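Local coordinates for protein 3-oxosteroid 1-dehydrogenase (PDB 7P18) that probably catalyses the FAD-dependent 1,2-dehydrogenation of 3-oxosteroids, passing the electrons to an acceptor, and is captured here with androsta-1,4-diene-3,17-dione bound, at residues A[235-240]-A[245-250]; A[266-271]-A[301-306]; A[445-448]-A[454-457]. All coordinates share one frame; numbering follows the deposited sequence.

Interaction 1. Residues A[235-240]-A[245-250]; sequences SLITEG and RVTGIV
S235-E239 and R245-V250 run side by side as the two arms of a beta hairpin, their short axes at 151°, and the antiparallel ladder is interrupted by one classic beta bulge. T247 and G248 together face I237. I237 O receives T247 N at 2.9 Å, with a weak extra bond from T247 OG1, while I237 N gives its hydrogen to G248 O at 2.9 Å. Beyond the bulge, E239 and R245 form a hydrogen-bonded pair, and S235 pairs with V250 at the other end, where the bond from S235 N is weak.

L236, T238, V246 and I249 share one face. There L236 CD2 meets V246 CG1 at 4.1 Å, and I310 covers this side together with V266 of the neighbouring parallel sheet. The other face carries S235, I237, E239, R245 and V250. S235 OG rests 3.3 Å from V250 CG2, and this same methyl also packs on I237 CG1.

Near the turn, E239 and R245 lie alongside each other and point the same way. The arginine reaches its mate by bending at chi3 (61°), and E239 OE1 then makes a salt bridge to R245 NH2 at 2.9 Å. The carboxylate and guanidinium planes stand 79° apart, so the grip is through one oxygen and one nitrogen and is not a flat two-pronged pair. T247 CG2 sits over the centre of the guanidinium, 3.8 Å above its plane, and also touches the carboxylate of E239.

G248 leaves room for I237: with CG1 beside its own backbone N, the isoleucine extends along the partner strand until CD1 comes to 3.3 Å from I249 O.

Interaction 2. Residues A[266-271]-A[301-306]; sequences VVLGAG and GDTIRA. With FAD (flavin-adenine dinucleotide), chain C.
A270 and T303 meet beside the adenine of FAD, the flat group of this site. A270 O lies off one face of the adenine, 3.2 Å from C8A of FAD, and at the amino end N6A of FAD donates to D302 OD2 at 2.9 Å. The same oxygen has a salt bridge to K38, while D302 OD1 is bonded to T300 OG1 and weakly to R305, so both carboxylate oxygens are held and the acceptor for the adenine amine has little freedom to turn.

Between the protein segments the contact is apolar. T303 CG2 comes 3.7 Å from A270 CB and 4.0 Å from L268 CD2, with the leucine and threonine sliding past each other in opposite directions. A chi1 of 69° leaves CG2 beside the threonine's own N and lets OG1 bond N527 OD1. That amide oxygen also accepts A270 N, so it ties the two segments together. A water donates to A270 O at 2.6 Å and is weakly bonded to G301 N. G271 passes close to the diphosphate, its CA 3.4 Å from O2P of FAD, where a side chain would crowd O3P.

G301 is the N-cap of helix 302-309, which packs T303 and A306 on F233 of strand 233-239, while L268 also packs on L521 and C523 of strand 521-523 in the Rossmann-type parallel sheet.

Interaction 3. Residues A[445-448]-A[454-457]; sequences NQYA and REFD
Y447 reaches from helix 434-450 into the loop that follows, where R454 lies over its ring and E455 meets its hydroxyl. With CG anti to the carbonyl carbon (chi1 -61°), the ring leaves the helix so that one face receives the backbone of R454, whose N sits 3.6 Å above the centre of the ring of Y447. The arginine's own CG touches Y447 CE1 at 3.6 Å. Its chain then bends at chi2 (-66°), carrying the guanidinium away from the tyrosine to a salt bridge with D450. E455 comes at the ring edge, in plane: Y447 OH donates to the anti lone pair of E455 OE2, a short 2.5 Å away, with the carboxylate turned 76° from the ring. A phenylalanine here would probably leave the E455 carboxylate without its hydroxyl mate and freer to turn. R355 also touches the tyrosine. D453 OD1 accepts both E455 N and F456 N, forming an Asx turn just after the helix, so the arrangement is local packing of a helix end against the loop that follows it, shaped by that Asx turn, far from the FAD and the steroid.

Along the chain the three contacts come in series; none nests within or crosses another. Interaction 1 closes the five-residue turn between strands 233-239 and 245-253. After strand 256-262, the chain enters 265-268, and interaction 2 closes a longer excursion of 29 residues that brings helix 302-309 back beside this strand and the FAD. These two adjoin: V246 and I249 of the hairpin pack on V266, and L236 reaches the A306 carbonyl, so the mixed sheet lies against the parallel one. Interaction 3 stands apart, on the opposite side of the chain's centre, its centre about 45 Å from that of interaction 2, closing the five residues 449-453, where helix 434-450 ends and its loop begins.

Interaction 1. Residues A[235-240]-A[245-250]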
loop_
_atom_site.group_PDB
_atom_site.type_symbol
_atom_site.label_atom_id
_atom_site.label_comp_id
_atom_site.label_asym_id
_atom_site.label_seq_id
_atom_site.Cartn_x
_atom_site.Cartn_y
_atom_site.Cartn_z
ATOM N N SER A 235 -20.332 10.709 -13.184
ATOM C CA SER A 235 -20.348 12.184 -13.052
ATOM C C SER A 235 -21.077 12.619 -11.776
ATOM O O SER A 235 -21.789 11.844 -11.166
ATOM C CB SER A 235 -20.931 12.819 -14.295
ATOM O OG SER A 235 -22.283 12.433 -14.431
ATOM N N LEU A 236 -20.865 13.859 -11.396
ATOM C CA LEU A 236 -21.514 14.478 -10.217
ATOM C C LEU A 236 -22.796 15.190 -10.682
ATOM O O LEU A 236 -22.797 15.752 -11.795
ATOM C CB LEU A 236 -20.513 15.481 -9.629
ATOM C CG LEU A 236 -19.276 14.868 -8.958
ATOM C CD1 LEU A 236 -18.197 15.923 -8.710
ATOM C CD2 LEU A 236 -19.666 14.203 -7.681
ATOM N N ILE A 237 -23.831 15.164 -9.856
ATOM C CA ILE A 237 -25.037 16.035 -10.014
ATOM C C ILE A 237 -24.835 17.262 -9.107
ATOM O O ILE A 237 -24.506 17.087 -7.941
ATOM C CB ILE A 237 -26.314 15.235 -9.703
ATOM C CG1 ILE A 237 -26.397 14.005 -10.622
ATOM C CG2 ILE A 237 -27.549 16.123 -9.798
ATOM C CD1 ILE A 237 -27.450 12.993 -10.248
ATOM N N THR A 238 -24.984 18.471 -9.643
ATOM C CA THR A 238 -24.888 19.721 -8.850
ATOM C C THR A 238 -26.148 20.595 -8.998
ATOM O O THR A 238 -26.900 20.408 -9.941
ATOM C CB THR A 238 -23.653 20.526 -9.242
ATOM O OG1 THR A 238 -23.844 20.944 -10.586
ATOM C CG2 THR A 238 -22.364 19.730 -9.115
ATOM N N GLU A 239 -26.330 21.505 -8.041
ATOM C CA GLU A 239 -27.341 22.595 -8.040
ATOM C C GLU A 239 -26.646 23.895 -7.625
ATOM O O GLU A 239 -25.608 23.802 -6.929
ATOM C CB GLU A 239 -28.461 22.302 -7.046
ATOM C CG GLU A 239 -29.270 21.074 -7.390
ATOM C CD GLU A 239 -30.380 20.772 -6.387
ATOM O OE1 GLU A 239 -30.437 21.455 -5.335
ATOM O OE2 GLU A 239 -31.178 19.847 -6.649
ATOM N N GLY A 240 -27.230 25.043 -8.008
ATOM C CA GLY A 240 -26.789 26.389 -7.598
ATOM C C GLY A 240 -26.307 27.161 -8.801
ATOM O O GLY A 240 -25.622 26.572 -9.643
ATOM N N ARG A 245 -23.281 23.033 -5.371
ATOM C CA ARG A 245 -23.385 22.035 -4.289
ATOM C C ARG A 245 -23.590 20.702 -4.995
ATOM O O ARG A 245 -24.219 20.694 -6.058
ATOM C CB ARG A 245 -24.568 22.382 -3.372
ATOM C CG ARG A 245 -24.915 21.342 -2.319
ATOM C CD ARG A 245 -25.960 21.872 -1.358
ATOM N NE ARG A 245 -27.176 22.204 -2.080
ATOM C CZ ARG A 245 -28.329 21.535 -2.028
ATOM N NH1 ARG A 245 -28.457 20.451 -1.273
ATOM N NH2 ARG A 245 -29.362 21.966 -2.739
ATOM N N VAL A 246 -23.089 19.624 -4.414
ATOM C CA VAL A 246 -23.225 18.269 -5.003
ATOM C C VAL A 246 -24.426 17.625 -4.340
ATOM O O VAL A 246 -24.463 17.580 -3.084
ATOM C CB VAL A 246 -21.944 17.434 -4.811
ATOM C CG1 VAL A 246 -22.213 15.962 -5.013
ATOM C CG2 VAL A 246 -20.866 17.924 -5.745
ATOM N N THR A 247 -25.369 17.137 -5.152
ATOM C CA THR A 247 -26.670 16.601 -4.669
ATOM C C THR A 247 -26.819 15.131 -5.049
ATOM O O THR A 247 -27.823 14.511 -4.636
ATOM C CB THR A 247 -27.824 17.431 -5.243
ATOM O OG1 THR A 247 -27.706 17.394 -6.665
ATOM C CG2 THR A 247 -27.750 18.871 -4.802
ATOM N N GLY A 248 -25.850 14.578 -5.796
ATOM C CA GLY A 248 -25.921 13.175 -6.220
ATOM C C GLY A 248 -24.852 12.805 -7.228
ATOM O O GLY A 248 -23.933 13.597 -7.468
ATOM N N ILE A 249 -25.005 11.628 -7.835
ATOM C CA ILE A 249 -24.082 11.138 -8.886
ATOM C C ILE A 249 -24.899 10.489 -10.002
ATOM O O ILE A 249 -26.001 10.026 -9.730
ATOM C CB ILE A 249 -23.073 10.133 -8.301
ATOM C CG1 ILE A 249 -23.744 8.863 -7.777
ATOM C CG2 ILE A 249 -22.229 10.810 -7.230
ATOM C CD1 ILE A 249 -22.786 7.748 -7.383
ATOM N N VAL A 250 -24.296 10.401 -11.176
ATOM C CA VAL A 250 -24.726 9.468 -12.264
ATOM C C VAL A 250 -23.804 8.247 -12.234
ATOM O O VAL A 250 -22.566 8.436 -12.268
ATOM C CB VAL A 250 -24.647 10.150 -13.636
ATOM C CG1 VAL A 250 -25.179 9.220 -14.725
ATOM C CG2 VAL A 250 -25.365 11.507 -13.633
#

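Interaction 2. Residues A[266-271]-A[301-306]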
loop_
_atom_site.group_PDB
_atom_site.type_symbol
_atom_site.label_atom_id
_atom_site.label_comp_id
_atom_site.label_asym_id
_atom_site.label_seq_id
_atom_site.Cartn_x
_atom_site.Cartn_y
_atom_site.Cartn_z
ATOM N N VAL A 266 -21.871 13.081 -0.722
ATOM C CA VAL A 266 -21.184 12.113 -1.612
ATOM C C VAL A 266 -19.750 12.016 -1.119
ATOM O O VAL A 266 -19.088 13.068 -1.075
ATOM C CB VAL A 266 -21.226 12.579 -3.075
ATOM C CG1 VAL A 266 -20.322 11.744 -3.973
ATOM C CG2 VAL A 266 -22.667 12.610 -3.589
ATOM N N VAL A 267 -19.308 10.800 -0.826
ATOM C CA VAL A 267 -17.908 10.539 -0.405
ATOM C C VAL A 267 -17.182 9.873 -1.575
ATOM O O VAL A 267 -17.564 8.735 -1.928
ATOM C CB VAL A 267 -17.848 9.671 0.852
ATOM C CG1 VAL A 267 -16.406 9.433 1.291
ATOM C CG2 VAL A 267 -18.679 10.283 1.965
ATOM N N LEU A 268 -16.199 10.566 -2.150
ATOM C CA LEU A 268 -15.348 10.005 -3.228
ATOM C C LEU A 268 -14.220 9.212 -2.573
ATOM O O LEU A 268 -13.268 9.842 -2.047
ATOM C CB LEU A 268 -14.811 11.137 -4.097
ATOM C CG LEU A 268 -15.904 11.979 -4.775
ATOM C CD1 LEU A 268 -15.263 13.057 -5.610
ATOM C CD2 LEU A 268 -16.867 11.118 -5.599
ATOM N N GLY A 269 -14.305 7.894 -2.626
ATOM C CA GLY A 269 -13.233 6.971 -2.199
ATOM C C GLY A 269 -12.889 5.957 -3.286
ATOM O O GLY A 269 -12.835 4.765 -2.990
ATOM N N ALA A 270 -12.639 6.449 -4.491
ATOM C CA ALA A 270 -12.506 5.625 -5.710
ATOM C C ALA A 270 -11.048 5.356 -6.036
ATOM O O ALA A 270 -10.794 4.891 -7.159
ATOM C CB ALA A 270 -13.176 6.335 -6.849
ATOM N N GLY A 271 -10.115 5.716 -5.152
ATOM C CA GLY A 271 -8.678 5.538 -5.430
ATOM C C GLY A 271 -8.116 6.558 -6.375
ATOM O O GLY A 271 -8.784 7.590 -6.623
ATOM N N GLY A 301 -8.838 7.466 -12.228
ATOM C CA GLY A 301 -8.961 8.924 -12.020
ATOM C C GLY A 301 -10.358 9.436 -12.396
ATOM O O GLY A 301 -10.495 10.650 -12.621
ATOM N N ASP A 302 -11.362 8.565 -12.404
ATOM C CA ASP A 302 -12.731 8.883 -12.902
ATOM C C ASP A 302 -13.384 9.984 -12.042
ATOM O O ASP A 302 -14.045 10.859 -12.589
ATOM C CB ASP A 302 -13.629 7.659 -12.895
ATOM C CG ASP A 302 -13.150 6.478 -13.750
ATOM O OD1 ASP A 302 -12.345 6.694 -14.646
ATOM O OD2 ASP A 302 -13.612 5.365 -13.484
ATOM N N THR A 303 -13.226 9.948 -10.730
ATOM C CA THR A 303 -13.844 10.951 -9.816
ATOM C C THR A 303 -12.975 12.198 -9.760
ATOM O O THR A 303 -13.524 13.298 -9.517
ATOM C CB THR A 303 -14.114 10.391 -8.420
ATOM O OG1 THR A 303 -12.846 10.172 -7.780
ATOM C CG2 THR A 303 -14.915 9.122 -8.452
ATOM N N ILE A 304 -11.664 12.068 -9.960
ATOM C CA ILE A 304 -10.744 13.227 -9.960
ATOM C C ILE A 304 -11.135 14.142 -11.123
ATOM O O ILE A 304 -11.330 15.378 -10.913
ATOM C CB ILE A 304 -9.264 12.761 -10.005
ATOM C CG1 ILE A 304 -8.885 12.070 -8.688
ATOM C CG2 ILE A 304 -8.364 13.940 -10.294
ATOM C CD1 ILE A 304 -7.521 11.390 -8.683
ATOM N N ARG A 305 -11.295 13.578 -12.313
ATOM C CA ARG A 305 -11.636 14.380 -13.525
ATOM C C ARG A 305 -12.993 15.083 -13.305
ATOM O O ARG A 305 -13.105 16.287 -13.565
ATOM C CB ARG A 305 -11.636 13.463 -14.755
ATOM C CG ARG A 305 -10.238 13.065 -15.221
ATOM C CD ARG A 305 -10.189 12.361 -16.590
ATOM N NE ARG A 305 -11.305 11.421 -16.806
ATOM C CZ ARG A 305 -11.332 10.147 -16.417
ATOM N NH1 ARG A 305 -10.309 9.597 -15.779
ATOM N NH2 ARG A 305 -12.399 9.412 -16.656
ATOM N N ALA A 306 -13.975 14.350 -12.809
ATOM C CA ALA A 306 -15.370 14.831 -12.638
ATOM C C ALA A 306 -15.419 15.965 -11.619
ATOM O O ALA A 306 -16.131 16.973 -11.849
ATOM C CB ALA A 306 -16.236 13.682 -12.240
HETATM P PA FAD C . -8.694 1.315 -3.358
HETATM O O1A FAD C . -8.411 0.455 -2.179
HETATM O O2A FAD C . -7.983 0.855 -4.602
HETATM O O5B FAD C . -10.263 1.319 -3.571
HETATM C C5B FAD C . -10.819 2.112 -4.654
HETATM C C4B FAD C . -12.003 1.379 -5.206
HETATM O O4B FAD C . -12.771 2.290 -6.039
HETATM C C3B FAD C . -11.682 0.154 -6.089
HETATM O O3B FAD C . -12.424 -0.988 -5.673
HETATM C C2B FAD C . -12.057 0.622 -7.497
HETATM O O2B FAD C . -12.365 -0.452 -8.376
HETATM C C1B FAD C . -13.176 1.622 -7.205
HETATM N N9A FAD C . -13.428 2.591 -8.271
HETATM C C8A FAD C . -12.545 3.161 -9.144
HETATM N N7A FAD C . -13.144 3.925 -10.053
HETATM C C5A FAD C . -14.490 3.881 -9.713
HETATM C C6A FAD C . -15.638 4.483 -10.272
HETATM N N6A FAD C . -15.632 5.232 -11.381
HETATM N N1A FAD C . -16.823 4.221 -9.682
HETATM C C2A FAD C . -16.838 3.435 -8.601
HETATM N N3A FAD C . -15.839 2.755 -8.031
HETATM C C4A FAD C . -14.672 3.053 -8.629
HETATM N N1 FAD C . -0.922 0.935 2.238
HETATM C C2 FAD C . -0.927 0.971 3.591
HETATM O O2 FAD C . -1.153 2.032 4.200
HETATM N N3 FAD C . -0.723 -0.129 4.322
HETATM C C4 FAD C . -0.225 -1.295 3.778
HETATM O O4 FAD C . -0.165 -2.293 4.488
HETATM C C4X FAD C . -0.166 -1.382 2.361
HETATM N N5 FAD C . 0.269 -2.496 1.795
HETATM C C5X FAD C . 0.237 -2.566 0.421
HETATM C C6 FAD C . 0.605 -3.778 -0.209
HETATM C C7 FAD C . 0.463 -3.956 -1.579
HETATM C C7M FAD C . 0.834 -5.273 -2.229
HETATM C C8 FAD C . -0.110 -2.925 -2.344
HETATM C C8M FAD C . -0.304 -3.101 -3.840
HETATM C C9 FAD C . -0.394 -1.709 -1.754
HETATM C C9A FAD C . -0.283 -1.514 -0.364
HETATM N N10 FAD C . -0.585 -0.296 0.266
HETATM C C10 FAD C . -0.566 -0.196 1.651
HETATM C "C1'" FAD C . -1.181 0.811 -0.490
HETATM C "C2'" FAD C . -2.718 0.767 -0.349
HETATM O "O2'" FAD C . -3.266 -0.501 -0.706
HETATM C "C3'" FAD C . -3.425 1.868 -1.158
HETATM O "O3'" FAD C . -2.707 3.103 -1.110
HETATM C "C4'" FAD C . -4.857 2.038 -0.697
HETATM O "O4'" FAD C . -5.486 0.766 -0.750
HETATM C "C5'" FAD C . -5.651 3.044 -1.502
HETATM O "O5'" FAD C . -6.997 2.991 -0.993
HETATM P P FAD C . -8.173 3.729 -1.766
HETATM O O1P FAD C . -9.349 3.405 -0.949
HETATM O O2P FAD C . -7.835 5.100 -2.146
HETATM O O3P FAD C . -8.294 2.868 -3.154
HETATM O O HOH W 1 -9.956 6.327 -9.205
#

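Interaction 3. Residues A[445-448]-A[454-457]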
loop_
_atom_site.group_PDB
_atom_site.type_symbol
_atom_site.label_atom_id
_atom_site.label_comp_id
_atom_site.label_asym_id
_atom_site.label_seq_id
_atom_site.Cartn_x
_atom_site.Cartn_y
_atom_site.Cartn_z
ATOM N N ASN A 445 31.588 -6.033 -0.666
ATOM C CA ASN A 445 32.297 -7.100 0.083
ATOM C C ASN A 445 33.115 -6.452 1.209
ATOM O O ASN A 445 33.112 -7.011 2.325
ATOM C CB ASN A 445 33.058 -8.001 -0.906
ATOM C CG ASN A 445 32.106 -8.827 -1.756
ATOM O OD1 ASN A 445 30.891 -8.798 -1.532
ATOM N ND2 ASN A 445 32.630 -9.525 -2.758
ATOM N N GLN A 446 33.749 -5.310 0.953
ATOM C CA GLN A 446 34.478 -4.546 1.995
ATOM C C GLN A 446 33.488 -4.056 3.056
ATOM O O GLN A 446 33.789 -4.209 4.258
ATOM C CB GLN A 446 35.195 -3.327 1.440
ATOM C CG GLN A 446 36.264 -3.620 0.394
ATOM C CD GLN A 446 36.808 -2.299 -0.100
ATOM O OE1 GLN A 446 36.709 -1.291 0.597
ATOM N NE2 GLN A 446 37.379 -2.283 -1.299
ATOM N N TYR A 447 32.347 -3.490 2.635
ATOM C CA TYR A 447 31.324 -2.956 3.563
ATOM C C TYR A 447 30.809 -4.077 4.478
ATOM O O TYR A 447 30.614 -3.854 5.704
ATOM C CB TYR A 447 30.170 -2.305 2.795
ATOM C CG TYR A 447 30.535 -1.126 1.933
ATOM C CD1 TYR A 447 31.689 -0.384 2.154
ATOM C CD2 TYR A 447 29.675 -0.696 0.920
ATOM C CE1 TYR A 447 32.011 0.709 1.361
ATOM C CE2 TYR A 447 29.989 0.393 0.119
ATOM C CZ TYR A 447 31.157 1.098 0.337
ATOM O OH TYR A 447 31.458 2.175 -0.436
ATOM N N ALA A 448 30.547 -5.258 3.907
ATOM C CA ALA A 448 29.953 -6.391 4.645
ATOM C C ALA A 448 30.924 -6.849 5.751
ATOM O O ALA A 448 30.431 -7.257 6.850
ATOM C CB ALA A 448 29.577 -7.515 3.718
ATOM N N ARG A 454 29.616 2.603 3.374
ATOM C CA ARG A 454 30.243 3.945 3.463
ATOM C C ARG A 454 29.544 4.936 2.532
ATOM O O ARG A 454 29.765 6.121 2.726
ATOM C CB ARG A 454 31.728 3.879 3.109
ATOM C CG ARG A 454 32.552 3.030 4.063
ATOM C CD ARG A 454 32.644 3.602 5.475
ATOM N NE ARG A 454 33.370 2.699 6.368
ATOM C CZ ARG A 454 33.468 2.819 7.688
ATOM N NH1 ARG A 454 32.872 3.813 8.327
ATOM N NH2 ARG A 454 34.135 1.909 8.380
ATOM N N GLU A 455 28.731 4.487 1.566
ATOM C CA GLU A 455 28.062 5.394 0.599
ATOM C C GLU A 455 26.621 5.689 1.012
ATOM O O GLU A 455 26.237 6.855 0.999
ATOM C CB GLU A 455 28.166 4.808 -0.809
ATOM C CG GLU A 455 29.588 4.917 -1.347
ATOM C CD GLU A 455 29.802 4.140 -2.625
ATOM O OE1 GLU A 455 29.325 4.603 -3.670
ATOM O OE2 GLU A 455 30.400 3.048 -2.560
ATOM N N PHE A 456 25.813 4.691 1.332
ATOM C CA PHE A 456 24.369 4.920 1.630
ATOM C C PHE A 456 23.929 4.384 3.007
ATOM O O PHE A 456 22.706 4.437 3.270
ATOM C CB PHE A 456 23.542 4.354 0.482
ATOM C CG PHE A 456 23.896 4.975 -0.847
ATOM C CD1 PHE A 456 23.588 6.302 -1.100
ATOM C CD2 PHE A 456 24.611 4.261 -1.798
ATOM C CE1 PHE A 456 23.955 6.892 -2.300
ATOM C CE2 PHE A 456 24.977 4.841 -3.001
ATOM C CZ PHE A 456 24.622 6.152 -3.260
ATOM N N ASP A 457 24.845 3.893 3.840
ATOM C CA ASP A 457 24.577 3.489 5.240
ATOM C C ASP A 457 23.434 2.471 5.335
ATOM O O ASP A 457 22.686 2.497 6.348
ATOM C CB ASP A 457 24.332 4.725 6.121
ATOM C CG ASP A 457 24.491 4.429 7.610
ATOM O OD1 ASP A 457 25.356 3.581 7.960
ATOM O OD2 ASP A 457 23.731 5.012 8.402
#